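Local coordinates for protein Dph2 (PDB 3LZD) that catalyses the first step of diphthamide biosynthesis, using a [4Fe-4S] cluster to transfer the 3-amino-3-carboxypropyl group of S-adenosylmethionine to a histidine of elongation factor 2, at residues 99-113 with 119-131. Sequence-based numbering, arbitrary orientation.
Sequences DREAKLVGCDALIHL and KLPLEVPTIFVPA
Leu110 and His112 pair through their backbones with Pro125, Ile127 and Val129, as neighbours in parallel strands; the axes of 109-113 and 126-130 diverge by 13°. Leu110 N donates to Pro125 O, and Leu110 O accepts from Ile127 N. His112 N reaches Ile127 O at 2.7 Å, almost straight at 177°. Val129 N closes the ladder on His112 O.

Side chains alternate between the two faces. On one, Ile111 CG2 and Leu113 CD2 pack on Val129, Leu113 CD2 3.7 Å from Val129 CB. On the other, Leu110 and Thr126 run alongside each other, Leu110 CD1 3.6 Å from Thr126 CG2. With CG2 anti to the backbone N, Thr126 turns its methyl to this leucine, while OG1 donates to Val124 O at 2.9 Å. A valine here would probably leave Val124 O without this hydroxyl donor, freeing the backbone just before the strand. The His112 and Phe128 rings meet obliquely, CD2 to CD2 at 3.7 Å. His112 ND1 and NE2 bond to Gln61 and His115, and its side chain is about 9 Å from the iron-sulfur cluster.

Before the strand, Val124 CG2 packs on Leu110 CB at 3.9 Å and touches Ala102 CB, joining helix to strand. Asp99 OD2 appears to accept from Glu123 N, though its placing is doubtful. Lys275 makes a salt bridge with Asp99 and a long, weak ion pair with Glu123, probably easing the closeness of the carboxylates.

A Schellman motif with Gly106 at C-prime ends helix 99-104, which leads into strand 109-113 of an alpha/beta domain; a helix-free connection brings in strand 126-130. Strand 57-61 flanks 109-113 on its other side. Helix 43-52 covers the Ile111, Ile127 and Val129 face, where helix 67-78 meets Ile111 and Leu113. Helix 99-104 also packs on the second subunit, Arg100 against its Leu104.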
ATOM      1  N   ASP A  99       5.957   6.529  10.758  1.00 33.40           N
ATOM      2  CA  ASP A  99       6.653   6.205  11.999  1.00 42.17           C
ATOM      3  C   ASP A  99       6.645   4.719  12.318  1.00 40.70           C
ATOM      4  O   ASP A  99       7.645   4.182  12.787  1.00 43.68           O
ATOM      5  CB  ASP A  99       6.084   7.017  13.171  1.00 42.97           C
ATOM      6  CG  ASP A  99       4.595   6.812  13.370  1.00 48.43           C
ATOM      7  OD1 ASP A  99       3.831   7.004  12.403  1.00 46.32           O
ATOM      8  OD2 ASP A  99       4.191   6.476  14.506  1.00 43.31           O
ATOM      9  N   ARG A 100       5.534   4.049  12.045  1.00 39.86           N
ATOM     10  CA  ARG A 100       5.466   2.624  12.302  1.00 43.00           C
ATOM     11  C   ARG A 100       6.450   1.893  11.398  1.00 44.45           C
ATOM     12  O   ARG A 100       7.218   1.056  11.865  1.00 44.91           O
ATOM     13  CB  ARG A 100       4.040   2.114  12.089  1.00 46.59           C
ATOM     14  CG  ARG A 100       3.082   2.707  13.111  1.00 56.16           C
ATOM     15  CD  ARG A 100       1.631   2.316  12.899  1.00 58.57           C
ATOM     16  NE  ARG A 100       1.058   2.939  11.711  1.00 62.54           N
ATOM     17  CZ  ARG A 100      -0.243   3.131  11.521  1.00 58.42           C
ATOM     18  NH1 ARG A 100      -0.671   3.701  10.404  1.00 64.45           N
ATOM     19  NH2 ARG A 100      -1.114   2.765  12.452  1.00 54.64           N
ATOM     20  N   GLU A 101       6.446   2.212  10.108  1.00 43.39           N
ATOM     21  CA  GLU A 101       7.375   1.560   9.194  1.00 43.46           C
ATOM     22  C   GLU A 101       8.800   1.796   9.672  1.00 42.09           C
ATOM     23  O   GLU A 101       9.621   0.879   9.673  1.00 40.85           O
ATOM     24  CB  GLU A 101       7.223   2.095   7.768  1.00 46.52           C
ATOM     25  CG  GLU A 101       5.936   1.674   7.056  1.00 53.75           C
ATOM     26  CD  GLU A 101       4.711   2.469   7.483  1.00 57.35           C
ATOM     27  OE1 GLU A 101       3.640   2.267   6.874  1.00 60.70           O
ATOM     28  OE2 GLU A 101       4.807   3.291   8.421  1.00 55.38           O
ATOM     29  N   ALA A 102       9.094   3.032  10.067  1.00 37.32           N
ATOM     30  CA  ALA A 102      10.417   3.377  10.564  1.00 39.40           C
ATOM     31  C   ALA A 102      10.754   2.433  11.716  1.00 42.19           C
ATOM     32  O   ALA A 102      11.837   1.868  11.767  1.00 37.41           O
ATOM     33  CB  ALA A 102      10.441   4.837  11.061  1.00 38.85           C
ATOM     34  N   LYS A 103       9.816   2.279  12.644  1.00 44.22           N
ATOM     35  CA  LYS A 103      10.017   1.391  13.784  1.00 51.11           C
ATOM     36  C   LYS A 103      10.351  -0.026  13.307  1.00 52.49           C
ATOM     37  O   LYS A 103      11.271  -0.656  13.825  1.00 54.45           O
ATOM     38  CB  LYS A 103       8.754   1.358  14.649  1.00 52.09           C
ATOM     39  CG  LYS A 103       8.946   1.872  16.060  1.00 59.72           C
ATOM     40  CD  LYS A 103       9.930   1.008  16.828  1.00 62.44           C
ATOM     41  CE  LYS A 103      10.065   1.468  18.275  1.00 69.40           C
ATOM     42  NZ  LYS A 103       8.786   1.356  19.047  1.00 71.50           N
ATOM     43  N   LEU A 104       9.604  -0.510  12.316  1.00 49.32           N
ATOM     44  CA  LEU A 104       9.792  -1.849  11.760  1.00 49.34           C
ATOM     45  C   LEU A 104      11.153  -2.152  11.152  1.00 47.84           C
ATOM     46  O   LEU A 104      11.544  -3.317  11.070  1.00 51.95           O
ATOM     47  CB  LEU A 104       8.717  -2.141  10.715  1.00 50.54           C
ATOM     48  CG  LEU A 104       7.329  -2.397  11.294  1.00 58.67           C
ATOM     49  CD1 LEU A 104       6.289  -2.441  10.175  1.00 61.30           C
ATOM     50  CD2 LEU A 104       7.358  -3.708  12.073  1.00 61.40           C
ATOM     51  N   VAL A 105      11.874  -1.128  10.713  1.00 43.17           N
ATOM     52  CA  VAL A 105      13.180  -1.356  10.132  1.00 39.92           C
ATOM     53  C   VAL A 105      14.274  -0.771  11.019  1.00 39.23           C
ATOM     54  O   VAL A 105      15.401  -0.539  10.584  1.00 38.58           O
ATOM     55  CB  VAL A 105      13.271  -0.772   8.706  1.00 45.27           C
ATOM     56  CG1 VAL A 105      12.396  -1.583   7.768  1.00 45.88           C
ATOM     57  CG2 VAL A 105      12.835   0.699   8.708  1.00 40.08           C
ATOM     58  N   GLY A 106      13.927  -0.519  12.271  1.00 40.04           N
ATOM     59  CA  GLY A 106      14.913  -0.011  13.208  1.00 45.35           C
ATOM     60  C   GLY A 106      15.462   1.397  13.069  1.00 48.33           C
ATOM     61  O   GLY A 106      16.631   1.632  13.376  1.00 46.67           O
ATOM     62  N   CYS A 107      14.646   2.340  12.612  1.00 45.41           N
ATOM     63  CA  CYS A 107      15.115   3.714  12.521  1.00 39.28           C
ATOM     64  C   CYS A 107      14.744   4.348  13.849  1.00 43.31           C
ATOM     65  O   CYS A 107      13.665   4.086  14.398  1.00 43.59           O
ATOM     66  CB  CYS A 107      14.431   4.461  11.374  1.00 34.73           C
ATOM     67  SG  CYS A 107      14.907   3.859   9.761  1.00 46.07           S
ATOM     68  N   ASP A 108      15.634   5.173  14.383  1.00 39.33           N
ATOM     69  CA  ASP A 108      15.347   5.812  15.648  1.00 42.49           C
ATOM     70  C   ASP A 108      14.661   7.154  15.435  1.00 40.48           C
ATOM     71  O   ASP A 108      14.309   7.835  16.387  1.00 45.04           O
ATOM     72  CB  ASP A 108      16.636   5.964  16.455  1.00 45.61           C
ATOM     73  CG  ASP A 108      17.792   6.433  15.609  1.00 52.13           C
ATOM     74  OD1 ASP A 108      18.953   6.148  15.974  1.00 55.37           O
ATOM     75  OD2 ASP A 108      17.532   7.091  14.581  1.00 58.82           O
ATOM     76  N   ALA A 109      14.458   7.531  14.180  1.00 38.82           N
ATOM     77  CA  ALA A 109      13.789   8.799  13.889  1.00 42.03           C
ATOM     78  C   ALA A 109      13.245   8.832  12.467  1.00 40.47           C
ATOM     79  O   ALA A 109      13.664   8.058  11.598  1.00 38.24           O
ATOM     80  CB  ALA A 109      14.748   9.976  14.118  1.00 42.47           C
ATOM     81  N   LEU A 110      12.308   9.744  12.245  1.00 39.36           N
ATOM     82  CA  LEU A 110      11.658   9.896  10.949  1.00 35.60           C
ATOM     83  C   LEU A 110      11.754  11.354  10.477  1.00 32.65           C
ATOM     84  O   LEU A 110      11.580  12.282  11.270  1.00 27.63           O
ATOM     85  CB  LEU A 110      10.178   9.522  11.103  1.00 34.86           C
ATOM     86  CG  LEU A 110       9.259   9.051   9.962  1.00 43.69           C
ATOM     87  CD1 LEU A 110       7.941   9.796  10.083  1.00 38.25           C
ATOM     88  CD2 LEU A 110       9.880   9.251   8.592  1.00 35.57           C
ATOM     89  N   ILE A 111      12.052  11.560   9.203  1.00 29.71           N
ATOM     90  CA  ILE A 111      12.072  12.913   8.665  1.00 32.47           C
ATOM     91  C   ILE A 111      10.893  12.941   7.698  1.00 31.00           C
ATOM     92  O   ILE A 111      10.819  12.129   6.782  1.00 28.02           O
ATOM     93  CB  ILE A 111      13.370  13.235   7.897  1.00 34.20           C
ATOM     94  CG1 ILE A 111      14.563  13.182   8.850  1.00 34.03           C
ATOM     95  CG2 ILE A 111      13.284  14.650   7.298  1.00 35.06           C
ATOM     96  CD1 ILE A 111      15.891  13.525   8.176  1.00 34.38           C
ATOM     97  N   HIS A 112       9.960  13.859   7.922  1.00 29.68           N
ATOM     98  CA  HIS A 112       8.775  13.958   7.072  1.00 33.50           C
ATOM     99  C   HIS A 112       8.871  15.224   6.222  1.00 34.01           C
ATOM    100  O   HIS A 112       8.631  16.331   6.711  1.00 34.17           O
ATOM    101  CB  HIS A 112       7.524  14.001   7.945  1.00 27.53           C
ATOM    102  CG  HIS A 112       6.250  14.021   7.162  1.00 31.08           C
ATOM    103  ND1 HIS A 112       5.566  12.873   6.826  1.00 36.15           N
ATOM    104  CD2 HIS A 112       5.555  15.047   6.615  1.00 33.46           C
ATOM    105  CE1 HIS A 112       4.505  13.191   6.105  1.00 43.83           C
ATOM    106  NE2 HIS A 112       4.476  14.504   5.962  1.00 34.73           N
ATOM    107  N   LEU A 113       9.222  15.073   4.951  1.00 28.68           N
ATOM    108  CA  LEU A 113       9.371  16.253   4.099  1.00 28.70           C
ATOM    109  C   LEU A 113       8.083  16.740   3.465  1.00 31.22           C
ATOM    110  O   LEU A 113       7.178  15.950   3.184  1.00 32.44           O
ATOM    111  CB  LEU A 113      10.361  15.975   2.968  1.00 31.77           C
ATOM    112  CG  LEU A 113      11.788  15.568   3.337  1.00 29.75           C
ATOM    113  CD1 LEU A 113      12.575  15.349   2.046  1.00 29.52           C
ATOM    114  CD2 LEU A 113      12.444  16.651   4.183  1.00 35.61           C
ATOM    115  N   LYS A 119      -1.717  16.882  14.783  1.00 42.43           N
ATOM    116  CA  LYS A 119      -1.744  16.049  15.982  1.00 43.54           C
ATOM    117  C   LYS A 119      -2.032  14.568  15.749  1.00 41.44           C
ATOM    118  O   LYS A 119      -3.075  14.190  15.221  1.00 38.11           O
ATOM    119  CB  LYS A 119      -2.731  16.619  16.995  1.00 43.53           C
ATOM    120  CG  LYS A 119      -2.649  15.949  18.362  1.00 44.78           C
ATOM    121  CD  LYS A 119      -2.943  16.955  19.468  1.00 50.34           C
ATOM    122  CE  LYS A 119      -3.047  16.294  20.841  1.00 56.36           C
ATOM    123  NZ  LYS A 119      -4.226  15.382  20.941  1.00 57.30           N
ATOM    124  N   LEU A 120      -1.080  13.740  16.158  1.00 40.78           N
ATOM    125  CA  LEU A 120      -1.172  12.289  16.018  1.00 42.51           C
ATOM    126  C   LEU A 120      -0.115  11.630  16.873  1.00 35.01           C
ATOM    127  O   LEU A 120       0.960  12.180  17.069  1.00 38.46           O
ATOM    128  CB  LEU A 120      -0.864  11.845  14.586  1.00 45.78           C
ATOM    129  CG  LEU A 120      -1.699  12.198  13.375  1.00 48.12           C
ATOM    130  CD1 LEU A 120      -1.010  11.606  12.139  1.00 37.66           C
ATOM    131  CD2 LEU A 120      -3.120  11.652  13.555  1.00 49.92           C
ATOM    132  N   PRO A 121      -0.390  10.425  17.373  1.00 41.37           N
ATOM    133  CA  PRO A 121       0.671   9.808  18.176  1.00 39.05           C
ATOM    134  C   PRO A 121       1.766   9.357  17.202  1.00 40.15           C
ATOM    135  O   PRO A 121       1.470   8.917  16.092  1.00 46.03           O
ATOM    136  CB  PRO A 121      -0.043   8.637  18.848  1.00 39.39           C
ATOM    137  CG  PRO A 121      -1.138   8.285  17.846  1.00 43.92           C
ATOM    138  CD  PRO A 121      -1.636   9.640  17.420  1.00 37.58           C
ATOM    139  N   LEU A 122       3.023   9.491  17.600  1.00 37.71           N
ATOM    140  CA  LEU A 122       4.153   9.098  16.760  1.00 38.71           C
ATOM    141  C   LEU A 122       5.036   8.096  17.519  1.00 40.82           C
ATOM    142  O   LEU A 122       5.354   8.309  18.688  1.00 39.87           O
ATOM    143  CB  LEU A 122       4.972  10.338  16.389  1.00 37.56           C
ATOM    144  CG  LEU A 122       4.204  11.403  15.593  1.00 42.83           C
ATOM    145  CD1 LEU A 122       4.954  12.719  15.639  1.00 38.40           C
ATOM    146  CD2 LEU A 122       4.003  10.923  14.153  1.00 40.86           C
ATOM    147  N   GLU A 123       5.442   7.022  16.847  1.00 42.76           N
ATOM    148  CA  GLU A 123       6.260   5.986  17.468  1.00 39.82           C
ATOM    149  C   GLU A 123       7.746   6.311  17.580  1.00 40.39           C
ATOM    150  O   GLU A 123       8.444   5.719  18.389  1.00 44.78           O
ATOM    151  CB  GLU A 123       6.031   4.658  16.744  1.00 41.85           C
ATOM    152  CG  GLU A 123       4.741   3.977  17.224  1.00 53.58           C
ATOM    153  CD  GLU A 123       4.281   2.835  16.338  1.00 65.85           C
ATOM    154  OE1 GLU A 123       5.094   1.934  16.028  1.00 70.39           O
ATOM    155  OE2 GLU A 123       3.091   2.833  15.959  1.00 69.77           O
ATOM    156  N   VAL A 124       8.225   7.259  16.785  1.00 40.47           N
ATOM    157  CA  VAL A 124       9.626   7.676  16.847  1.00 40.51           C
ATOM    158  C   VAL A 124       9.718   9.191  16.681  1.00 43.49           C
ATOM    159  O   VAL A 124       8.814   9.818  16.120  1.00 42.87           O
ATOM    160  CB  VAL A 124      10.480   7.032  15.734  1.00 41.22           C
ATOM    161  CG1 VAL A 124      10.485   5.524  15.894  1.00 43.26           C
ATOM    162  CG2 VAL A 124       9.948   7.431  14.357  1.00 31.92           C
ATOM    163  N   PRO A 125      10.803   9.804  17.179  1.00 44.71           N
ATOM    164  CA  PRO A 125      10.905  11.253  17.017  1.00 43.79           C
ATOM    165  C   PRO A 125      10.769  11.574  15.533  1.00 42.74           C
ATOM    166  O   PRO A 125      11.382  10.926  14.687  1.00 40.42           O
ATOM    167  CB  PRO A 125      12.299  11.562  17.555  1.00 45.71           C
ATOM    168  CG  PRO A 125      12.469  10.540  18.621  1.00 41.26           C
ATOM    169  CD  PRO A 125      11.958   9.285  17.931  1.00 40.90           C
ATOM    170  N   THR A 126       9.964  12.575  15.220  1.00 43.22           N
ATOM    171  CA  THR A 126       9.751  12.942  13.837  1.00 37.75           C
ATOM    172  C   THR A 126      10.014  14.412  13.571  1.00 31.95           C
ATOM    173  O   THR A 126       9.532  15.287  14.296  1.00 36.02           O
ATOM    174  CB  THR A 126       8.313  12.606  13.429  1.00 38.11           C
ATOM    175  OG1 THR A 126       8.067  11.219  13.699  1.00 35.09           O
ATOM    176  CG2 THR A 126       8.097  12.889  11.939  1.00 35.03           C
ATOM    177  N   ILE A 127      10.802  14.680  12.540  1.00 30.33           N
ATOM    178  CA  ILE A 127      11.094  16.056  12.141  1.00 32.72           C
ATOM    179  C   ILE A 127      10.232  16.348  10.902  1.00 31.95           C
ATOM    180  O   ILE A 127      10.294  15.607   9.916  1.00 30.74           O
ATOM    181  CB  ILE A 127      12.586  16.222  11.782  1.00 35.44           C
ATOM    182  CG1 ILE A 127      13.438  15.974  13.039  1.00 37.50           C
ATOM    183  CG2 ILE A 127      12.851  17.636  11.214  1.00 31.56           C
ATOM    184  CD1 ILE A 127      14.937  15.926  12.770  1.00 34.45           C
ATOM    185  N   PHE A 128       9.398  17.385  10.984  1.00 32.00           N
ATOM    186  CA  PHE A 128       8.538  17.795   9.861  1.00 32.24           C
ATOM    187  C   PHE A 128       9.212  18.973   9.185  1.00 31.37           C
ATOM    188  O   PHE A 128       9.593  19.928   9.854  1.00 34.41           O
ATOM    189  CB  PHE A 128       7.158  18.224  10.349  1.00 25.48           C
ATOM    190  CG  PHE A 128       6.340  17.098  10.878  1.00 33.26           C
ATOM    191  CD1 PHE A 128       6.511  16.649  12.181  1.00 33.30           C
ATOM    192  CD2 PHE A 128       5.450  16.422  10.045  1.00 33.81           C
ATOM    193  CE1 PHE A 128       5.807  15.536  12.650  1.00 34.85           C
ATOM    194  CE2 PHE A 128       4.748  15.312  10.504  1.00 30.32           C
ATOM    195  CZ  PHE A 128       4.929  14.873  11.808  1.00 37.22           C
ATOM    196  N   VAL A 129       9.362  18.899   7.868  1.00 32.44           N
ATOM    197  CA  VAL A 129      10.026  19.946   7.092  1.00 31.48           C
ATOM    198  C   VAL A 129       9.054  20.535   6.059  1.00 33.15           C
ATOM    199  O   VAL A 129       9.091  20.184   4.889  1.00 30.07           O
ATOM    200  CB  VAL A 129      11.254  19.384   6.346  1.00 31.84           C
ATOM    201  CG1 VAL A 129      12.042  20.527   5.709  1.00 32.56           C
ATOM    202  CG2 VAL A 129      12.151  18.577   7.320  1.00 30.97           C
ATOM    203  N   PRO A 130       8.171  21.442   6.497  1.00 33.19           N
ATOM    204  CA  PRO A 130       7.175  22.097   5.642  1.00 31.43           C
ATOM    205  C   PRO A 130       7.781  22.790   4.412  1.00 33.17           C
ATOM    206  O   PRO A 130       8.881  23.344   4.460  1.00 32.87           O
ATOM    207  CB  PRO A 130       6.512  23.111   6.579  1.00 29.81           C
ATOM    208  CG  PRO A 130       6.746  22.562   7.940  1.00 41.92           C
ATOM    209  CD  PRO A 130       8.139  21.991   7.865  1.00 32.58           C
ATOM    210  N   ALA A 131       7.039  22.768   3.312  1.00 35.10           N
ATOM    211  CA  ALA A 131       7.473  23.410   2.079  1.00 38.84           C
ATOM    212  C   ALA A 131       6.783  24.771   1.986  1.00 38.64           C
ATOM    213  O   ALA A 131       5.566  24.872   2.120  1.00 39.78           O
ATOM    214  CB  ALA A 131       7.089  22.547   0.880  1.00 36.73           C
TER